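Acetylacetone-cleaving enzyme (Acinetobacter johnsonii, PDB 3BAL) cleaves acetylacetone with one molecule of oxygen into methylglyoxal and acetate, as an iron-dependent dioxygenase that works as a homotetramer. Local coordinates at residues P67-L72 and P93-E98; S46-F51 and Y116-G121; A55-A60 and T107-E112; E12-S17 and Q36-S41. One frame throughout, in Å; residues are numbered along the deposited sequence.

In the fold
Contacts 1 and 2 are buried pairings within one antiparallel sheet of the cupin jelly roll, joined where strands 68-74 and 113-120 run side by side; F71 N approaches Y116 O to 2.8 Å there. Contact 4 reaches the same sheet through strand 34-41, next to strand 46-53 of contact 2, but its partner, strand 12-15, joins by side chains and waters instead of backbone bonds. Contact 3 lies in the other sheet, partly buried, with three backbone bonds, and meets contact 2 through F51 and F59. Contact 1 combines a regular backbone network with two carboxylates that each have several partners, contact 2 adds a tryptophan stack, and contacts 1, 2 and 4 all border the second subunit.

Contact 1. Residues P67-L72 and P93-E98; sequences PGEYFL and PSYGFE
Six backbone hydrogen bonds join G68-L72 to S94-E98 as antiparallel neighbours in a sheet of the cupin jelly roll, the strand directions 165° apart. G68, Y70 and L72 use both N and O, towards E98, G96 and S94. Five of the bonds are of ordinary length, such as G68 N to E98 O at 2.9 Å. The long one runs from S94 N to L72 O at 3.3 Å. E69 and F71 turn their backbone polar groups to T118 and Y116 on the next strand.

On the face carrying E69, Y95 and F97, Y95 OH donates to E69 OE1 over 2.6 Å, arriving on the anti side and 25° out of the carboxylate plane. The same oxygen is hydrogen-bonded to T48 OG1 of the second subunit, so two hydroxyls grip it.

Across the sheet, Y70 CG sits between the backbone N and the carbonyl carbon (chi1 69°), which lays the ring over G96: the G96 CA is 3.6 Å from the ring centroid, a CH-pi contact. E98 OE1 is held by R80 and by the zinc ligand H104, making E98 a second-shell residue. Its OE2 accepts from a water at 2.6 Å, and that water accepts from Y70 OH at 2.8 Å.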
loop_
_atom_site.group_PDB
_atom_site.type_symbol
_atom_site.label_atom_id
_atom_site.label_comp_id
_atom_site.label_asym_id
_atom_site.label_seq_id
_atom_site.Cartn_x
_atom_site.Cartn_y
_atom_site.Cartn_z
ATOM N N PRO A 67 0.988 8.177 -4.304
ATOM C CA PRO A 67 2.329 8.154 -4.899
ATOM C C PRO A 67 2.412 7.449 -6.252
ATOM O O PRO A 67 1.718 6.462 -6.496
ATOM C CB PRO A 67 3.157 7.448 -3.831
ATOM C CG PRO A 67 2.181 6.447 -3.278
ATOM C CD PRO A 67 0.934 7.308 -3.112
ATOM N N GLY A 68 3.273 7.974 -7.119
ATOM C CA GLY A 68 3.491 7.394 -8.437
ATOM C C GLY A 68 4.987 7.383 -8.710
ATOM O O GLY A 68 5.693 8.314 -8.302
ATOM N N GLU A 69 5.478 6.343 -9.388
ATOM C CA GLU A 69 6.912 6.220 -9.697
ATOM C C GLU A 69 7.159 5.968 -11.175
ATOM O O GLU A 69 6.587 5.044 -11.738
ATOM C CB GLU A 69 7.528 5.069 -8.887
ATOM C CG GLU A 69 7.480 5.297 -7.394
ATOM C CD GLU A 69 8.175 4.211 -6.624
ATOM O OE1 GLU A 69 9.424 4.203 -6.583
ATOM O OE2 GLU A 69 7.470 3.348 -6.065
ATOM N N TYR A 70 8.021 6.761 -11.801
ATOM C CA TYR A 70 8.286 6.578 -13.220
ATOM C C TYR A 70 9.738 6.245 -13.591
ATOM O O TYR A 70 10.692 6.661 -12.921
ATOM C CB TYR A 70 7.822 7.822 -14.004
ATOM C CG TYR A 70 8.647 9.078 -13.763
ATOM C CD1 TYR A 70 9.903 9.242 -14.356
ATOM C CD2 TYR A 70 8.179 10.094 -12.926
ATOM C CE1 TYR A 70 10.675 10.381 -14.119
ATOM C CE2 TYR A 70 8.941 11.235 -12.682
ATOM C CZ TYR A 70 10.193 11.374 -13.281
ATOM O OH TYR A 70 10.963 12.484 -13.015
ATOM N N PHE A 71 9.882 5.480 -14.669
ATOM C CA PHE A 71 11.183 5.099 -15.203
ATOM C C PHE A 71 11.178 5.596 -16.657
ATOM O O PHE A 71 10.551 4.980 -17.531
ATOM C CB PHE A 71 11.355 3.569 -15.152
ATOM C CG PHE A 71 12.673 3.064 -15.724
ATOM C CD1 PHE A 71 12.820 1.719 -16.069
ATOM C CD2 PHE A 71 13.743 3.928 -15.948
ATOM C CE1 PHE A 71 14.015 1.244 -16.632
ATOM C CE2 PHE A 71 14.939 3.466 -16.510
ATOM C CZ PHE A 71 15.070 2.122 -16.853
ATOM N N LEU A 72 11.850 6.721 -16.903
ATOM C CA LEU A 72 11.922 7.297 -18.244
ATOM C C LEU A 72 12.992 6.528 -18.997
ATOM O O LEU A 72 14.183 6.643 -18.692
ATOM C CB LEU A 72 12.304 8.779 -18.169
ATOM C CG LEU A 72 12.401 9.573 -19.475
ATOM C CD1 LEU A 72 11.040 9.644 -20.152
ATOM C CD2 LEU A 72 12.903 10.963 -19.163
ATOM N N PRO A 93 18.420 7.619 -19.244
ATOM C CA PRO A 93 17.495 6.881 -18.374
ATOM C C PRO A 93 17.484 7.541 -17.002
ATOM O O PRO A 93 18.525 7.964 -16.506
ATOM C CB PRO A 93 18.104 5.483 -18.332
ATOM C CG PRO A 93 19.579 5.782 -18.340
ATOM C CD PRO A 93 19.698 6.889 -19.387
ATOM N N SER A 94 16.305 7.649 -16.403
ATOM C CA SER A 94 16.185 8.254 -15.083
ATOM C C SER A 94 14.917 7.775 -14.393
ATOM O O SER A 94 14.069 7.130 -15.010
ATOM C CB SER A 94 16.221 9.791 -15.169
ATOM O OG SER A 94 15.252 10.302 -16.069
ATOM N N TYR A 95 14.806 8.099 -13.108
ATOM C CA TYR A 95 13.688 7.688 -12.266
ATOM C C TYR A 95 13.077 8.883 -11.544
ATOM O O TYR A 95 13.735 9.904 -11.361
ATOM C CB TYR A 95 14.210 6.666 -11.239
ATOM C CG TYR A 95 13.358 6.522 -10.004
ATOM C CD1 TYR A 95 12.300 5.622 -9.965
ATOM C CD2 TYR A 95 13.579 7.330 -8.887
ATOM C CE1 TYR A 95 11.477 5.532 -8.850
ATOM C CE2 TYR A 95 12.762 7.250 -7.769
ATOM C CZ TYR A 95 11.714 6.352 -7.758
ATOM O OH TYR A 95 10.890 6.294 -6.661
ATOM N N GLY A 96 11.819 8.763 -11.135
ATOM C CA GLY A 96 11.183 9.851 -10.413
ATOM C C GLY A 96 10.115 9.384 -9.438
ATOM O O GLY A 96 9.427 8.385 -9.682
ATOM N N PHE A 97 9.992 10.093 -8.321
ATOM C CA PHE A 97 8.978 9.787 -7.315
ATOM C C PHE A 97 8.107 11.034 -7.202
ATOM O O PHE A 97 8.575 12.088 -6.768
ATOM C CB PHE A 97 9.618 9.473 -5.950
ATOM C CG PHE A 97 8.614 9.232 -4.837
ATOM C CD1 PHE A 97 7.944 8.017 -4.726
ATOM C CD2 PHE A 97 8.338 10.230 -3.904
ATOM C CE1 PHE A 97 7.013 7.799 -3.702
ATOM C CE2 PHE A 97 7.409 10.025 -2.878
ATOM C CZ PHE A 97 6.748 8.810 -2.776
ATOM N N GLU A 98 6.850 10.913 -7.624
ATOM C CA GLU A 98 5.894 12.014 -7.564
ATOM C C GLU A 98 4.883 11.623 -6.488
ATOM O O GLU A 98 4.105 10.689 -6.653
ATOM C CB GLU A 98 5.222 12.198 -8.927
ATOM C CG GLU A 98 6.184 12.625 -10.053
ATOM C CD GLU A 98 6.733 14.038 -9.872
ATOM O OE1 GLU A 98 5.951 14.941 -9.495
ATOM O OE2 GLU A 98 7.940 14.255 -10.120
HETATM O O HOH W 1 10.436 13.506 -10.506
#

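Contact 2. Residues S46-F51 and Y116-G121; sequences SWTAIF and YMTFLG
W47 and A49 exchange pairs of backbone hydrogen bonds with F119 and M117, which makes strands 46-51 and 116-120 antiparallel neighbours in the jelly-roll sheet. Their axes approach to 4.7 Å with N-to-C directions 164° apart. The four bond lengths fall within 2.8-3.0 Å, F119 N to W47 O being the shortest. The non-hydrogen-bonded pairs S46 with L120, T48 with T118 and I50 with Y116 alternate with these.

On the face bearing W47 and F119, W47 CG lies between the backbone N and the carbonyl carbon (chi1 45°), which brings the indole over F119. Its six-membered ring forms a face-to-face stack with the F119 ring, centroids 4.2 Å apart and planes 22° from parallel. F119 CB carries the overlap onto the five-membered ring as a CH-pi contact. The other side of the F119 ring is met by M117 CG, so the phenyl is sandwiched; the M117 side chain ends about 5 Å from the bound zinc. W138 and A141 of helix 138-148 also pack on W47.

The opposite face belongs to the subunit interface. T48 CG2 lies against the CE1, CZ and OH end of Y116, nearest Y116 OH at 3.4 Å. T48 OG1, whose polar partner is on the second subunit, touches T118 CG2 at 3.2 Å.

Near the end of the pairing, W47 NE1 donates to G121 O at 3.0 Å, with G121 O close to the indole plane but the nitrogen standing above the plane of the carbonyl.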
loop_
_atom_site.group_PDB
_atom_site.type_symbol
_atom_site.label_atom_id
_atom_site.label_comp_id
_atom_site.label_asym_id
_atom_site.label_seq_id
_atom_site.Cartn_x
_atom_site.Cartn_y
_atom_site.Cartn_z
ATOM N N SER A 46 -3.857 -0.047 -7.080
ATOM C CA SER A 46 -2.712 0.424 -7.843
ATOM C C SER A 46 -2.810 -0.097 -9.280
ATOM O O SER A 46 -3.500 -1.083 -9.535
ATOM C CB SER A 46 -1.416 -0.066 -7.205
ATOM O OG SER A 46 -1.417 -1.474 -7.120
ATOM N N TRP A 47 -2.144 0.579 -10.216
ATOM C CA TRP A 47 -2.147 0.172 -11.622
ATOM C C TRP A 47 -0.831 0.567 -12.288
ATOM O O TRP A 47 -0.136 1.460 -11.806
ATOM C CB TRP A 47 -3.356 0.759 -12.372
ATOM C CG TRP A 47 -3.645 2.219 -12.121
ATOM C CD1 TRP A 47 -4.031 2.796 -10.938
ATOM C CD2 TRP A 47 -3.591 3.282 -13.084
ATOM N NE1 TRP A 47 -4.220 4.150 -11.108
ATOM C CE2 TRP A 47 -3.956 4.476 -12.415
ATOM C CE3 TRP A 47 -3.271 3.343 -14.452
ATOM C CZ2 TRP A 47 -4.009 5.720 -13.065
ATOM C CZ3 TRP A 47 -3.322 4.580 -15.099
ATOM C CH2 TRP A 47 -3.688 5.750 -14.403
ATOM N N THR A 48 -0.489 -0.105 -13.389
ATOM C CA THR A 48 0.780 0.127 -14.094
ATOM C C THR A 48 0.638 0.245 -15.614
ATOM O O THR A 48 -0.074 -0.543 -16.239
ATOM C CB THR A 48 1.759 -1.024 -13.795
ATOM O OG1 THR A 48 1.924 -1.146 -12.375
ATOM C CG2 THR A 48 3.106 -0.771 -14.441
ATOM N N ALA A 49 1.343 1.204 -16.208
ATOM C CA ALA A 49 1.255 1.410 -17.654
ATOM C C ALA A 49 2.540 1.947 -18.278
ATOM O O ALA A 49 3.433 2.418 -17.571
ATOM C CB ALA A 49 0.090 2.356 -17.962
ATOM N N ILE A 50 2.626 1.866 -19.607
ATOM C CA ILE A 50 3.784 2.365 -20.343
ATOM C C ILE A 50 3.309 3.323 -21.454
ATOM O O ILE A 50 2.273 3.091 -22.080
ATOM C CB ILE A 50 4.639 1.184 -20.910
ATOM C CG1 ILE A 50 5.896 1.726 -21.592
ATOM C CG2 ILE A 50 3.816 0.317 -21.854
ATOM C CD1 ILE A 50 6.981 0.671 -21.775
ATOM N N PHE A 51 4.054 4.406 -21.686
ATOM C CA PHE A 51 3.657 5.408 -22.677
ATOM C C PHE A 51 4.708 5.795 -23.722
ATOM O O PHE A 51 5.901 5.880 -23.417
ATOM C CB PHE A 51 3.202 6.705 -21.974
ATOM C CG PHE A 51 2.199 6.490 -20.866
ATOM C CD1 PHE A 51 2.599 5.954 -19.641
ATOM C CD2 PHE A 51 0.852 6.788 -21.061
ATOM C CE1 PHE A 51 1.674 5.713 -18.622
ATOM C CE2 PHE A 51 -0.087 6.550 -20.050
ATOM C CZ PHE A 51 0.326 6.009 -18.825
ATOM N N TYR A 116 7.704 4.296 -18.298
ATOM C CA TYR A 116 6.956 3.256 -17.598
ATOM C C TYR A 116 6.583 3.869 -16.236
ATOM O O TYR A 116 7.403 4.551 -15.627
ATOM C CB TYR A 116 7.879 2.043 -17.404
ATOM C CG TYR A 116 7.401 0.994 -16.416
ATOM C CD1 TYR A 116 6.652 -0.107 -16.837
ATOM C CD2 TYR A 116 7.731 1.083 -15.057
ATOM C CE1 TYR A 116 6.251 -1.100 -15.923
ATOM C CE2 TYR A 116 7.331 0.100 -14.142
ATOM C CZ TYR A 116 6.597 -0.988 -14.582
ATOM O OH TYR A 116 6.219 -1.967 -13.689
ATOM N N MET A 117 5.367 3.631 -15.754
ATOM C CA MET A 117 4.969 4.208 -14.476
ATOM C C MET A 117 3.925 3.387 -13.717
ATOM O O MET A 117 3.029 2.774 -14.315
ATOM C CB MET A 117 4.450 5.636 -14.716
ATOM C CG MET A 117 4.088 6.443 -13.470
ATOM S SD MET A 117 4.019 8.239 -13.835
ATOM C CE MET A 117 3.903 8.963 -12.173
ATOM N N THR A 118 4.056 3.376 -12.394
ATOM C CA THR A 118 3.122 2.680 -11.512
ATOM C C THR A 118 2.391 3.769 -10.722
ATOM O O THR A 118 3.001 4.776 -10.347
ATOM C CB THR A 118 3.865 1.724 -10.530
ATOM O OG1 THR A 118 4.933 2.428 -9.880
ATOM C CG2 THR A 118 4.448 0.530 -11.273
ATOM N N PHE A 119 1.091 3.582 -10.496
ATOM C CA PHE A 119 0.288 4.561 -9.756
ATOM C C PHE A 119 -0.484 3.909 -8.608
ATOM O O PHE A 119 -0.998 2.799 -8.750
ATOM C CB PHE A 119 -0.771 5.246 -10.650
ATOM C CG PHE A 119 -0.257 5.740 -11.980
ATOM C CD1 PHE A 119 -0.170 4.879 -13.074
ATOM C CD2 PHE A 119 0.107 7.076 -12.150
ATOM C CE1 PHE A 119 0.266 5.339 -14.319
ATOM C CE2 PHE A 119 0.546 7.547 -13.392
ATOM C CZ PHE A 119 0.627 6.674 -14.481
ATOM N N LEU A 120 -0.558 4.602 -7.476
ATOM C CA LEU A 120 -1.334 4.125 -6.337
ATOM C C LEU A 120 -2.482 5.130 -6.236
ATOM O O LEU A 120 -2.265 6.322 -5.989
ATOM C CB LEU A 120 -0.515 4.134 -5.038
ATOM C CG LEU A 120 -1.281 3.620 -3.801
ATOM C CD1 LEU A 120 -1.773 2.201 -4.052
ATOM C CD2 LEU A 120 -0.387 3.660 -2.580
ATOM N N GLY A 121 -3.702 4.659 -6.460
ATOM C CA GLY A 121 -4.833 5.563 -6.413
ATOM C C GLY A 121 -5.090 6.208 -7.765
ATOM O O GLY A 121 -4.401 5.914 -8.744
#

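Contact 3. Residues A55-A60 and T107-E112; sequences AGSSFA and TFFPVE
G56, S57 and F59 meet T107 and F109 through three backbone hydrogen bonds. G56 N donates to F109 O at 2.7 Å, somewhat bent with an N-H...O angle of 147°, and F109 N donates to S57 O at 2.9 Å. The third, from F59 N to T107 O, is longer at 3.2 Å. T107 O has a further close neighbour in the CA-H of S58. G56 stands at a positive phi (88°), a conformation suited to glycine, just where the chain enters the pairing.

A water extends the set of polar contacts: it accepts from T107 N at 2.9 Å and lies near F59 O. The S57 hydroxyl is bonded to P54 O.

These segments belong to the second sheet of the cupin jelly roll, where strand 57-64 meets the short, weakly bonded strand 108-109. The metal site is close by. H62 and H64 lie further along strand 57-64 and H104 shortly before T107, whose side chain comes within about 4 Å of the zinc; A60 O is hydrogen-bonded to H62 ND1, which probably helps to orient this metal ligand.

The aromatic side chains lie on both faces. On one, F108 has CG anti to the backbone N (chi1 -171°), which swings its ring back over the neighbouring strand until CE1 is 3.2 Å from G56 O; S58 CB comes to the ring edge. On the other, the edge of the F109 ring meets F59, with F109 CE1 and F59 CE1 3.6 Å apart.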
loop_
_atom_site.group_PDB
_atom_site.type_symbol
_atom_site.label_atom_id
_atom_site.label_comp_id
_atom_site.label_asym_id
_atom_site.label_seq_id
_atom_site.Cartn_x
_atom_site.Cartn_y
_atom_site.Cartn_z
ATOM N N ALA A 55 7.154 14.201 -29.979
ATOM C CA ALA A 55 7.739 15.472 -29.593
ATOM C C ALA A 55 6.610 16.504 -29.549
ATOM O O ALA A 55 5.756 16.545 -30.439
ATOM C CB ALA A 55 8.804 15.887 -30.599
ATOM N N GLY A 56 6.595 17.314 -28.494
ATOM C CA GLY A 56 5.573 18.332 -28.353
ATOM C C GLY A 56 4.291 17.894 -27.665
ATOM O O GLY A 56 3.379 18.714 -27.491
ATOM N N SER A 57 4.201 16.624 -27.266
ATOM C CA SER A 57 2.985 16.124 -26.610
ATOM C C SER A 57 2.941 16.415 -25.109
ATOM O O SER A 57 3.957 16.751 -24.504
ATOM C CB SER A 57 2.809 14.614 -26.856
ATOM O OG SER A 57 3.811 13.840 -26.226
ATOM N N SER A 58 1.748 16.299 -24.529
ATOM C CA SER A 58 1.546 16.561 -23.110
ATOM C C SER A 58 0.262 15.932 -22.588
ATOM O O SER A 58 -0.569 15.447 -23.363
ATOM C CB SER A 58 1.496 18.071 -22.854
ATOM O OG SER A 58 0.422 18.673 -23.558
ATOM N N PHE A 59 0.115 15.937 -21.265
ATOM C CA PHE A 59 -1.071 15.398 -20.608
ATOM C C PHE A 59 -1.890 16.546 -20.030
ATOM O O PHE A 59 -1.336 17.584 -19.674
ATOM C CB PHE A 59 -0.689 14.445 -19.467
ATOM C CG PHE A 59 -0.122 13.124 -19.926
ATOM C CD1 PHE A 59 1.261 12.924 -20.007
ATOM C CD2 PHE A 59 -0.973 12.066 -20.243
ATOM C CE1 PHE A 59 1.781 11.684 -20.389
ATOM C CE2 PHE A 59 -0.467 10.823 -20.628
ATOM C CZ PHE A 59 0.913 10.628 -20.700
ATOM N N ALA A 60 -3.207 16.358 -19.947
ATOM C CA ALA A 60 -4.100 17.373 -19.389
ATOM C C ALA A 60 -3.789 17.526 -17.902
ATOM O O ALA A 60 -3.210 16.622 -17.294
ATOM C CB ALA A 60 -5.546 16.957 -19.583
ATOM N N THR A 107 2.392 18.141 -17.991
ATOM C CA THR A 107 3.606 17.344 -18.158
ATOM C C THR A 107 3.890 17.359 -19.665
ATOM O O THR A 107 3.041 16.951 -20.464
ATOM C CB THR A 107 3.403 15.899 -17.639
ATOM O OG1 THR A 107 3.180 15.932 -16.225
ATOM C CG2 THR A 107 4.627 15.041 -17.928
ATOM N N PHE A 108 5.087 17.817 -20.037
ATOM C CA PHE A 108 5.480 17.996 -21.441
ATOM C C PHE A 108 6.690 17.197 -21.958
ATOM O O PHE A 108 7.702 17.054 -21.265
ATOM C CB PHE A 108 5.737 19.498 -21.650
ATOM C CG PHE A 108 5.949 19.906 -23.079
ATOM C CD1 PHE A 108 4.887 19.929 -23.975
ATOM C CD2 PHE A 108 7.209 20.293 -23.523
ATOM C CE1 PHE A 108 5.074 20.338 -25.297
ATOM C CE2 PHE A 108 7.410 20.702 -24.844
ATOM C CZ PHE A 108 6.340 20.724 -25.730
ATOM N N PHE A 109 6.590 16.711 -23.196
ATOM C CA PHE A 109 7.672 15.949 -23.825
ATOM C C PHE A 109 8.248 16.702 -25.030
ATOM O O PHE A 109 7.713 16.636 -26.134
ATOM C CB PHE A 109 7.161 14.581 -24.255
ATOM C CG PHE A 109 6.582 13.792 -23.125
ATOM C CD1 PHE A 109 5.249 13.953 -22.758
ATOM C CD2 PHE A 109 7.387 12.943 -22.374
ATOM C CE1 PHE A 109 4.729 13.282 -21.660
ATOM C CE2 PHE A 109 6.878 12.264 -21.268
ATOM C CZ PHE A 109 5.547 12.434 -20.911
ATOM N N PRO A 110 9.364 17.422 -24.824
ATOM C CA PRO A 110 10.056 18.217 -25.852
ATOM C C PRO A 110 10.595 17.399 -27.025
ATOM O O PRO A 110 10.773 17.918 -28.124
ATOM C CB PRO A 110 11.195 18.877 -25.069
ATOM C CG PRO A 110 10.726 18.833 -23.630
ATOM C CD PRO A 110 10.103 17.479 -23.546
ATOM N N VAL A 111 10.836 16.121 -26.765
ATOM C CA VAL A 111 11.395 15.211 -27.747
ATOM C C VAL A 111 10.660 13.862 -27.677
ATOM O O VAL A 111 10.038 13.557 -26.662
ATOM C CB VAL A 111 12.908 15.038 -27.434
ATOM C CG1 VAL A 111 13.153 13.700 -26.752
ATOM C CG2 VAL A 111 13.739 15.239 -28.664
ATOM N N GLU A 112 10.707 13.058 -28.739
ATOM C CA GLU A 112 10.016 11.766 -28.692
ATOM C C GLU A 112 10.521 10.952 -27.498
ATOM O O GLU A 112 11.714 10.659 -27.394
ATOM C CB GLU A 112 10.221 10.973 -29.974
ATOM C CG GLU A 112 9.359 9.721 -30.003
ATOM C CD GLU A 112 9.086 9.234 -31.404
ATOM O OE1 GLU A 112 10.051 8.840 -32.101
ATOM O OE2 GLU A 112 7.899 9.246 -31.810
HETATM O O HOH W 2 -0.084 17.144 -16.922
#

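Contact 4. Residues E12-S17 and Q36-S41; sequences EYVKIS and QLLHSS
Q36 OE1 and the backbone of K15 and S17 share one water. It accepts from S17 N at 2.9 Å and lies within donating distance of K15 O and of Q36 OE1, the latter at 2.6 Å, although these compete with further acceptors for its protons. The Q36 side-chain amide also holds S17 directly, Q36 NE2 lying 2.8 Å from S17 O, but with an N-H...O angle of 119° this bond is weak. The extended Q36 chain carries its amide out to the loop after strand 12-15, and I16 CG2 rests beside NE2.

A second water bridges the other end, donating to E12 OE1 at 2.7 Å and to L38 O at 2.9 Å. E12 OE2 is taken by a salt bridge to K6 of the fourth subunit, so both carboxylate oxygens have partners.

The touching parts of the two segments run 174° apart, hence antiparallel, but are not paired as neighbours: the nearest CA approach is 7.0 Å, between V14 and L38, and no backbone bond crosses. Strand 36-41 is instead bonded to strand 46-53 of the jelly-roll sheet, with a classic beta bulge where L38 and H39 both face T48; the L38 psi of -33° departs from the extended range there. E12, V14 and K15 pair with a strand of the second subunit, and V14 packs on Y95 of that chain.

Between the two waters the contact is apolar. I16 CG1 meets L38 CD2 at 4.0 Å, the side chains crossing at about a right angle, and V14 CG1 approaches that methyl at 4.2 Å. The H39 ring stacks with F97 of the second subunit.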
loop_
_atom_site.group_PDB
_atom_site.type_symbol
_atom_site.label_atom_id
_atom_site.label_comp_id
_atom_site.label_asym_id
_atom_site.label_seq_id
_atom_site.Cartn_x
_atom_site.Cartn_y
_atom_site.Cartn_z
ATOM N N GLU A 12 1.875 -12.825 -12.832
ATOM C CA GLU A 12 1.578 -12.432 -14.207
ATOM C C GLU A 12 2.805 -12.129 -15.049
ATOM O O GLU A 12 3.848 -11.708 -14.540
ATOM C CB GLU A 12 0.680 -11.192 -14.226
ATOM C CG GLU A 12 -0.671 -11.354 -13.551
ATOM C CD GLU A 12 -1.299 -10.016 -13.225
ATOM O OE1 GLU A 12 -0.968 -9.017 -13.900
ATOM O OE2 GLU A 12 -2.131 -9.954 -12.298
ATOM N N TYR A 13 2.656 -12.351 -16.350
ATOM C CA TYR A 13 3.701 -12.067 -17.323
ATOM C C TYR A 13 3.016 -11.389 -18.498
ATOM O O TYR A 13 2.021 -11.901 -19.016
ATOM C CB TYR A 13 4.383 -13.342 -17.816
ATOM C CG TYR A 13 5.329 -13.065 -18.967
ATOM C CD1 TYR A 13 6.431 -12.224 -18.796
ATOM C CD2 TYR A 13 5.093 -13.595 -20.241
ATOM C CE1 TYR A 13 7.272 -11.911 -19.866
ATOM C CE2 TYR A 13 5.929 -13.290 -21.319
ATOM C CZ TYR A 13 7.012 -12.448 -21.123
ATOM O OH TYR A 13 7.842 -12.135 -22.175
ATOM N N VAL A 14 3.541 -10.241 -18.913
ATOM C CA VAL A 14 2.973 -9.491 -20.033
ATOM C C VAL A 14 4.061 -9.033 -21.006
ATOM O O VAL A 14 4.873 -8.176 -20.661
ATOM C CB VAL A 14 2.229 -8.210 -19.549
ATOM C CG1 VAL A 14 1.619 -7.483 -20.752
ATOM C CG2 VAL A 14 1.158 -8.560 -18.518
ATOM N N LYS A 15 4.079 -9.599 -22.213
ATOM C CA LYS A 15 5.062 -9.192 -23.213
ATOM C C LYS A 15 4.615 -7.837 -23.766
ATOM O O LYS A 15 3.439 -7.649 -24.075
ATOM C CB LYS A 15 5.137 -10.210 -24.359
ATOM C CG LYS A 15 6.197 -9.904 -25.432
ATOM C CD LYS A 15 7.617 -9.966 -24.859
ATOM C CE LYS A 15 8.691 -9.668 -25.915
ATOM N NZ LYS A 15 8.621 -8.284 -26.487
ATOM N N ILE A 16 5.540 -6.891 -23.879
ATOM C CA ILE A 16 5.202 -5.570 -24.393
ATOM C C ILE A 16 5.531 -5.494 -25.884
ATOM O O ILE A 16 6.699 -5.407 -26.269
ATOM C CB ILE A 16 5.977 -4.479 -23.632
ATOM C CG1 ILE A 16 5.678 -4.597 -22.133
ATOM C CG2 ILE A 16 5.606 -3.093 -24.171
ATOM C CD1 ILE A 16 6.511 -3.686 -21.247
ATOM N N SER A 17 4.494 -5.515 -26.716
ATOM C CA SER A 17 4.670 -5.478 -28.166
ATOM C C SER A 17 4.253 -4.143 -28.770
ATOM O O SER A 17 3.344 -3.480 -28.271
ATOM C CB SER A 17 3.856 -6.604 -28.802
ATOM O OG SER A 17 4.085 -7.826 -28.122
ATOM N N GLN A 36 -0.229 1.639 -23.196
ATOM C CA GLN A 36 -0.581 0.253 -22.911
ATOM C C GLN A 36 -0.765 0.075 -21.405
ATOM O O GLN A 36 0.120 0.433 -20.627
ATOM C CB GLN A 36 0.521 -0.727 -23.343
ATOM C CG GLN A 36 0.520 -1.127 -24.809
ATOM C CD GLN A 36 1.407 -2.334 -25.068
ATOM O OE1 GLN A 36 1.225 -3.396 -24.453
ATOM N NE2 GLN A 36 2.369 -2.186 -25.979
ATOM N N LEU A 37 -1.917 -0.461 -21.003
ATOM C CA LEU A 37 -2.180 -0.746 -19.604
ATOM C C LEU A 37 -1.518 -2.112 -19.391
ATOM O O LEU A 37 -1.778 -3.055 -20.151
ATOM C CB LEU A 37 -3.685 -0.834 -19.337
ATOM C CG LEU A 37 -4.089 -1.140 -17.884
ATOM C CD1 LEU A 37 -3.607 -0.028 -16.950
ATOM C CD2 LEU A 37 -5.605 -1.279 -17.802
ATOM N N LEU A 38 -0.660 -2.214 -18.372
ATOM C CA LEU A 38 0.073 -3.446 -18.088
ATOM C C LEU A 38 -0.455 -4.280 -16.925
ATOM O O LEU A 38 -0.353 -5.509 -16.942
ATOM C CB LEU A 38 1.544 -3.110 -17.821
ATOM C CG LEU A 38 2.293 -2.415 -18.961
ATOM C CD1 LEU A 38 3.653 -1.958 -18.479
ATOM C CD2 LEU A 38 2.432 -3.366 -20.145
ATOM N N HIS A 39 -1.006 -3.615 -15.911
ATOM C CA HIS A 39 -1.520 -4.321 -14.740
ATOM C C HIS A 39 -2.439 -3.476 -13.866
ATOM O O HIS A 39 -2.283 -2.256 -13.753
ATOM C CB HIS A 39 -0.349 -4.841 -13.895
ATOM C CG HIS A 39 -0.757 -5.439 -12.584
ATOM N ND1 HIS A 39 -0.806 -4.710 -11.415
ATOM C CD2 HIS A 39 -1.123 -6.700 -12.255
ATOM C CE1 HIS A 39 -1.181 -5.496 -10.423
ATOM N NE2 HIS A 39 -1.380 -6.709 -10.905
ATOM N N SER A 40 -3.395 -4.151 -13.241
ATOM C CA SER A 40 -4.346 -3.505 -12.353
ATOM C C SER A 40 -4.477 -4.338 -11.072
ATOM O O SER A 40 -4.613 -5.555 -11.133
ATOM C CB SER A 40 -5.699 -3.385 -13.067
ATOM O OG SER A 40 -6.698 -2.911 -12.194
ATOM N N SER A 41 -4.384 -3.682 -9.920
ATOM C CA SER A 41 -4.538 -4.356 -8.634
ATOM C C SER A 41 -5.822 -3.787 -8.013
ATOM O O SER A 41 -5.796 -2.747 -7.344
ATOM C CB SER A 41 -3.333 -4.076 -7.729
ATOM O OG SER A 41 -2.341 -5.081 -7.853
HETATM O O HOH W 3 -2.014 -7.787 -16.101
HETATM O O HOH W 4 1.929 -5.733 -25.467
#